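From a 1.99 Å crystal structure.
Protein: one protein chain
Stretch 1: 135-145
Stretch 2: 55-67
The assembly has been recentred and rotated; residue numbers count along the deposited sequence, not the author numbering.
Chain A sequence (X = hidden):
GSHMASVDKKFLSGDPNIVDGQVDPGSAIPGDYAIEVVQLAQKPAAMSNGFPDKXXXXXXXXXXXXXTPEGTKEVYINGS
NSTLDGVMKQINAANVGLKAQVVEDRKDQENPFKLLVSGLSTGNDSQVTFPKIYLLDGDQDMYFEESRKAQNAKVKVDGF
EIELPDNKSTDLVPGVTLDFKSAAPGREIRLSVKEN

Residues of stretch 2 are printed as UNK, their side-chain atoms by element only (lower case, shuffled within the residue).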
# COMPACT_ATOMS: atom_id res chain seq x y z
N LEU A 135 0.44 -8.03 44.12
CA LEU A 135 -0.75 -8.89 44.21
C LEU A 135 -0.40 -10.15 44.97
O LEU A 135 0.49 -10.90 44.58
CB LEU A 135 -1.27 -9.28 42.82
CG LEU A 135 -1.80 -8.18 41.90
CD1 LEU A 135 -1.95 -8.70 40.45
CD2 LEU A 135 -3.07 -7.61 42.40
N LEU A 136 -1.14 -10.39 46.04
CA LEU A 136 -0.94 -11.57 46.87
C LEU A 136 -2.09 -12.52 46.65
O LEU A 136 -3.19 -12.08 46.25
CB LEU A 136 -0.85 -11.16 48.34
CG LEU A 136 0.36 -10.30 48.74
CD1 LEU A 136 0.51 -10.18 50.28
CD2 LEU A 136 1.68 -10.83 48.12
N ASP A 137 -1.83 -13.80 46.90
CA ASP A 137 -2.85 -14.87 46.87
C ASP A 137 -3.55 -15.15 45.52
O ASP A 137 -4.67 -15.68 45.47
CB ASP A 137 -3.91 -14.64 47.97
CG ASP A 137 -3.34 -14.81 49.38
OD1 ASP A 137 -2.08 -14.79 49.53
OD2 ASP A 137 -4.14 -14.96 50.34
N GLY A 138 -2.91 -14.83 44.41
CA GLY A 138 -3.52 -15.10 43.12
C GLY A 138 -3.40 -16.58 42.75
O GLY A 138 -2.54 -17.28 43.26
N ASP A 139 -4.26 -17.04 41.85
CA ASP A 139 -4.20 -18.40 41.32
C ASP A 139 -3.03 -18.47 40.35
O ASP A 139 -2.46 -19.53 40.13
CB ASP A 139 -5.47 -18.74 40.55
CG ASP A 139 -6.69 -18.81 41.42
OD1 ASP A 139 -6.58 -19.08 42.64
OD2 ASP A 139 -7.79 -18.59 40.86
N GLN A 140 -2.72 -17.33 39.75
CA GLN A 140 -1.72 -17.26 38.72
C GLN A 140 -1.13 -15.85 38.71
O GLN A 140 -1.83 -14.88 38.95
CB GLN A 140 -2.36 -17.59 37.38
CG GLN A 140 -1.39 -17.61 36.21
CD GLN A 140 -2.08 -17.70 34.85
OE1 GLN A 140 -3.10 -18.39 34.69
NE2 GLN A 140 -1.52 -17.01 33.86
N ASP A 141 0.15 -15.78 38.39
CA ASP A 141 0.87 -14.51 38.28
C ASP A 141 0.36 -13.66 37.11
O ASP A 141 0.26 -14.16 35.98
CB ASP A 141 2.36 -14.80 38.05
CG ASP A 141 3.05 -15.35 39.28
OD1 ASP A 141 2.59 -15.10 40.42
OD2 ASP A 141 4.08 -16.04 39.11
N MET A 142 0.05 -12.40 37.38
CA MET A 142 -0.21 -11.44 36.30
C MET A 142 0.95 -10.49 36.16
O MET A 142 1.42 -9.94 37.15
CB MET A 142 -1.47 -10.59 36.53
CG MET A 142 -1.99 -10.00 35.25
SD MET A 142 -1.48 -8.30 34.95
CE MET A 142 -2.92 -7.53 35.71
N TYR A 143 1.39 -10.31 34.93
CA TYR A 143 2.43 -9.36 34.64
C TYR A 143 2.24 -8.83 33.24
O TYR A 143 1.59 -9.45 32.40
CB TYR A 143 3.84 -10.00 34.83
CG TYR A 143 4.20 -11.14 33.88
CD1 TYR A 143 3.79 -12.44 34.13
CD2 TYR A 143 5.00 -10.90 32.75
CE1 TYR A 143 4.13 -13.48 33.27
CE2 TYR A 143 5.33 -11.92 31.87
CZ TYR A 143 4.90 -13.20 32.15
OH TYR A 143 5.24 -14.20 31.28
N PHE A 144 2.78 -7.66 33.01
CA PHE A 144 2.79 -7.05 31.69
C PHE A 144 3.97 -7.60 30.89
O PHE A 144 5.10 -7.20 31.09
CB PHE A 144 2.85 -5.52 31.85
CG PHE A 144 1.60 -4.91 32.47
CD1 PHE A 144 0.33 -5.18 31.94
CD2 PHE A 144 1.69 -4.02 33.53
CE1 PHE A 144 -0.81 -4.62 32.46
CE2 PHE A 144 0.54 -3.46 34.10
CZ PHE A 144 -0.72 -3.75 33.56
N GLU A 145 3.68 -8.56 30.00
CA GLU A 145 4.70 -9.27 29.19
C GLU A 145 5.26 -8.29 28.15
O GLU A 145 6.41 -8.37 27.74
CB GLU A 145 4.04 -10.46 28.48
CG GLU A 145 4.95 -11.65 28.14
CD GLU A 145 4.18 -12.85 27.54
OE1 GLU A 145 2.94 -12.77 27.36
OE2 GLU A 145 4.81 -13.89 27.25
N UNK A 55 -12.70 -15.21 33.46
CA UNK A 55 -13.81 -15.10 34.40
C UNK A 55 -13.73 -16.06 35.59
O UNK A 55 -14.69 -16.13 36.34
c UNK A 55 -15.27 -16.71 33.09
c UNK A 55 -15.14 -15.31 33.67
o UNK A 55 -16.40 -17.10 32.73
o UNK A 55 -14.25 -17.43 32.98
N UNK A 56 -12.62 -16.78 35.77
CA UNK A 56 -12.48 -17.71 36.89
C UNK A 56 -11.12 -17.61 37.61
O UNK A 56 -11.07 -17.59 38.84
c UNK A 56 -12.67 -19.15 36.39
n UNK A 56 -14.24 -20.69 33.73
c UNK A 56 -14.03 -19.40 35.78
c UNK A 56 -14.11 -20.73 35.06
o UNK A 56 -14.06 -21.78 35.68
N UNK A 57 -10.04 -17.57 36.84
CA UNK A 57 -8.69 -17.60 37.40
C UNK A 57 -8.46 -16.24 37.99
O UNK A 57 -8.66 -15.23 37.32
o UNK A 57 -7.90 -19.19 35.73
c UNK A 57 -6.22 -17.84 36.88
c UNK A 57 -7.64 -17.89 36.31
N UNK A 58 -8.11 -16.22 39.27
CA UNK A 58 -8.00 -14.97 40.01
C UNK A 58 -6.55 -14.54 40.10
O UNK A 58 -5.66 -15.39 40.31
c UNK A 58 -10.08 -15.56 41.33
o UNK A 58 -11.07 -15.42 43.45
c UNK A 58 -10.94 -14.90 42.34
c UNK A 58 -8.61 -15.12 41.41
n UNK A 58 -11.56 -13.75 41.98
N UNK A 59 -6.30 -13.25 39.92
CA UNK A 59 -4.91 -12.73 39.97
C UNK A 59 -4.47 -12.21 41.34
O UNK A 59 -3.30 -11.81 41.50
c UNK A 59 -5.26 -10.30 39.16
c UNK A 59 -4.64 -11.69 38.87
c UNK A 59 -5.15 -12.19 37.53
c UNK A 59 -4.60 -9.17 38.30
N UNK A 60 -5.38 -12.19 42.31
CA UNK A 60 -5.07 -11.80 43.66
C UNK A 60 -5.59 -10.42 44.10
O UNK A 60 -6.36 -9.76 43.40
N UNK A 61 -5.14 -9.99 45.27
CA UNK A 61 -5.58 -8.73 45.85
C UNK A 61 -4.35 -7.86 46.03
O UNK A 61 -3.26 -8.34 46.29
c UNK A 61 -6.32 -8.95 47.20
c UNK A 61 -5.49 -9.80 48.17
c UNK A 61 -6.70 -7.64 47.83
N UNK A 62 -4.55 -6.56 45.87
CA UNK A 62 -3.48 -5.59 46.13
C UNK A 62 -3.72 -4.41 45.24
O UNK A 62 -4.81 -3.84 45.28
N UNK A 63 -2.72 -4.07 44.42
CA UNK A 63 -2.85 -2.97 43.47
C UNK A 63 -1.94 -3.07 42.25
O UNK A 63 -0.94 -3.81 42.24
c UNK A 63 0.41 -1.16 46.38
c UNK A 63 1.35 -0.66 45.49
o UNK A 63 2.62 -0.37 45.93
c UNK A 63 -0.28 -0.78 43.74
c UNK A 63 1.01 -0.48 44.18
c UNK A 63 -0.88 -1.47 45.94
c UNK A 63 -2.65 -1.62 44.17
c UNK A 63 -1.24 -1.30 44.63
N UNK A 64 -2.31 -2.32 41.22
CA UNK A 64 -1.45 -2.15 40.05
C UNK A 64 -1.07 -0.67 39.98
O UNK A 64 -1.94 0.20 40.09
c UNK A 64 -2.12 -2.62 38.76
c UNK A 64 -1.27 -2.33 37.54
c UNK A 64 -3.43 -4.54 37.79
c UNK A 64 -2.40 -4.12 38.81
N UNK A 65 0.23 -0.41 39.82
CA UNK A 65 0.77 0.95 39.77
C UNK A 65 0.91 1.46 38.33
O UNK A 65 1.38 0.76 37.42
c UNK A 65 2.12 0.97 40.51
c UNK A 65 4.55 3.43 42.20
c UNK A 65 3.76 2.16 41.99
c UNK A 65 2.65 2.33 40.93
n UNK A 65 5.85 3.19 42.88
N UNK A 66 0.50 2.70 38.11
CA UNK A 66 0.71 3.35 36.82
C UNK A 66 1.40 4.68 37.07
O UNK A 66 1.05 5.39 38.02
c UNK A 66 -2.53 2.07 36.76
c UNK A 66 -2.89 -0.02 35.64
c UNK A 66 -3.26 0.91 36.61
c UNK A 66 -1.42 2.32 35.95
c UNK A 66 -1.79 0.21 34.83
c UNK A 66 -1.06 1.38 34.99
c UNK A 66 -0.63 3.57 36.11
N UNK A 67 2.41 5.02 36.26
CA UNK A 67 3.00 6.37 36.33
C UNK A 67 2.45 7.10 35.13
O UNK A 67 2.64 6.65 33.99
c UNK A 67 5.23 5.62 37.38
c UNK A 67 4.52 6.37 36.25
o UNK A 67 5.66 5.76 39.69
c UNK A 67 5.10 6.30 38.73
o UNK A 67 4.45 7.36 38.85

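Position 55 has two side-chain carbons, the second carrying two oxygens; it lies out of reach of stretch 1. This carboxylate one carbon beyond CB is Asp55. Position 56 has three carbons in a row, the third bearing one oxygen and one nitrogen, an amide: Gln56. Its NE2 gives a weak hydrogen bond to Asp55 OD1 (3.3 Å).

At position 57, CB carries one oxygen and one carbon. A hydroxyl and a methyl on CB define Thr57, whose CG2 lies 3.9 Å from Gln140 OE1. Position 58 again has three carbons ending in an oxygen and a nitrogen, with CB 3.6 Å from Asp139 OD2; it is Gln58. Its amide end leads away from stretch 1, leaving the backbone to bond.

Position 59 has four carbons, forked at CB, with one arm two carbons long: Ile59. The tip of that arm, CD1, lies 3.4 Å from Leu135 CD1 and 3.5 Å from Met142 CE.

Position 60 has no side-chain atom and is Gly60. An ideal CB would sit 2.5 Å from Leu136 O, a clash, and phi/psi of 106/-171° would also jam it against the preceding carbonyl. Position 61 has three carbons, CB carrying the other two: Val61. Its CB points to the same sheet face as that of Leu136. Position 62, bare again, is Gly62; at phi/psi of 151/-124° the backbone alone calls for glycine.

Position 63 has one carbon, then a six-carbon ring bearing an oxygen: Tyr63, its CB directed away from stretch 1. Position 64 repeats the four-carbon fork and is Ile64, with CD1 3.7 Å from Met142 CE and CG2 4.0 Å from Phe144 CE2. Four carbons in a row ending in nitrogen make position 65 Lys65, whose end leads away. Position 66, one carbon and an unsubstituted six-carbon ring, is Phe66; its CE1 lies 4.3 Å from Phe144 CZ. Position 67, three carbons with two oxygens on the third, is Glu67, out of reach.

The contact, burying 724 Å² in total, joins backbone pairing to an apolar cluster. Leu136 and Val61 form an antiparallel hydrogen-bonded pair: Leu136 N to Val61 O and Val61 N to Leu136 O, each 3.0 Å. A second reciprocal pair, Gln58 N to Asp139 OD2 (2.9 Å, 170°) and Asp139 N to Gln58 O (2.7 Å), fastens the loop. Between these pairs, Gly138 and Gly60 approach to 3.7 Å, CA to CA, while Ile59 and Ile64 pack against Met142.

Stretch 2, residues 55-67: DQTQIGVGYIKFE
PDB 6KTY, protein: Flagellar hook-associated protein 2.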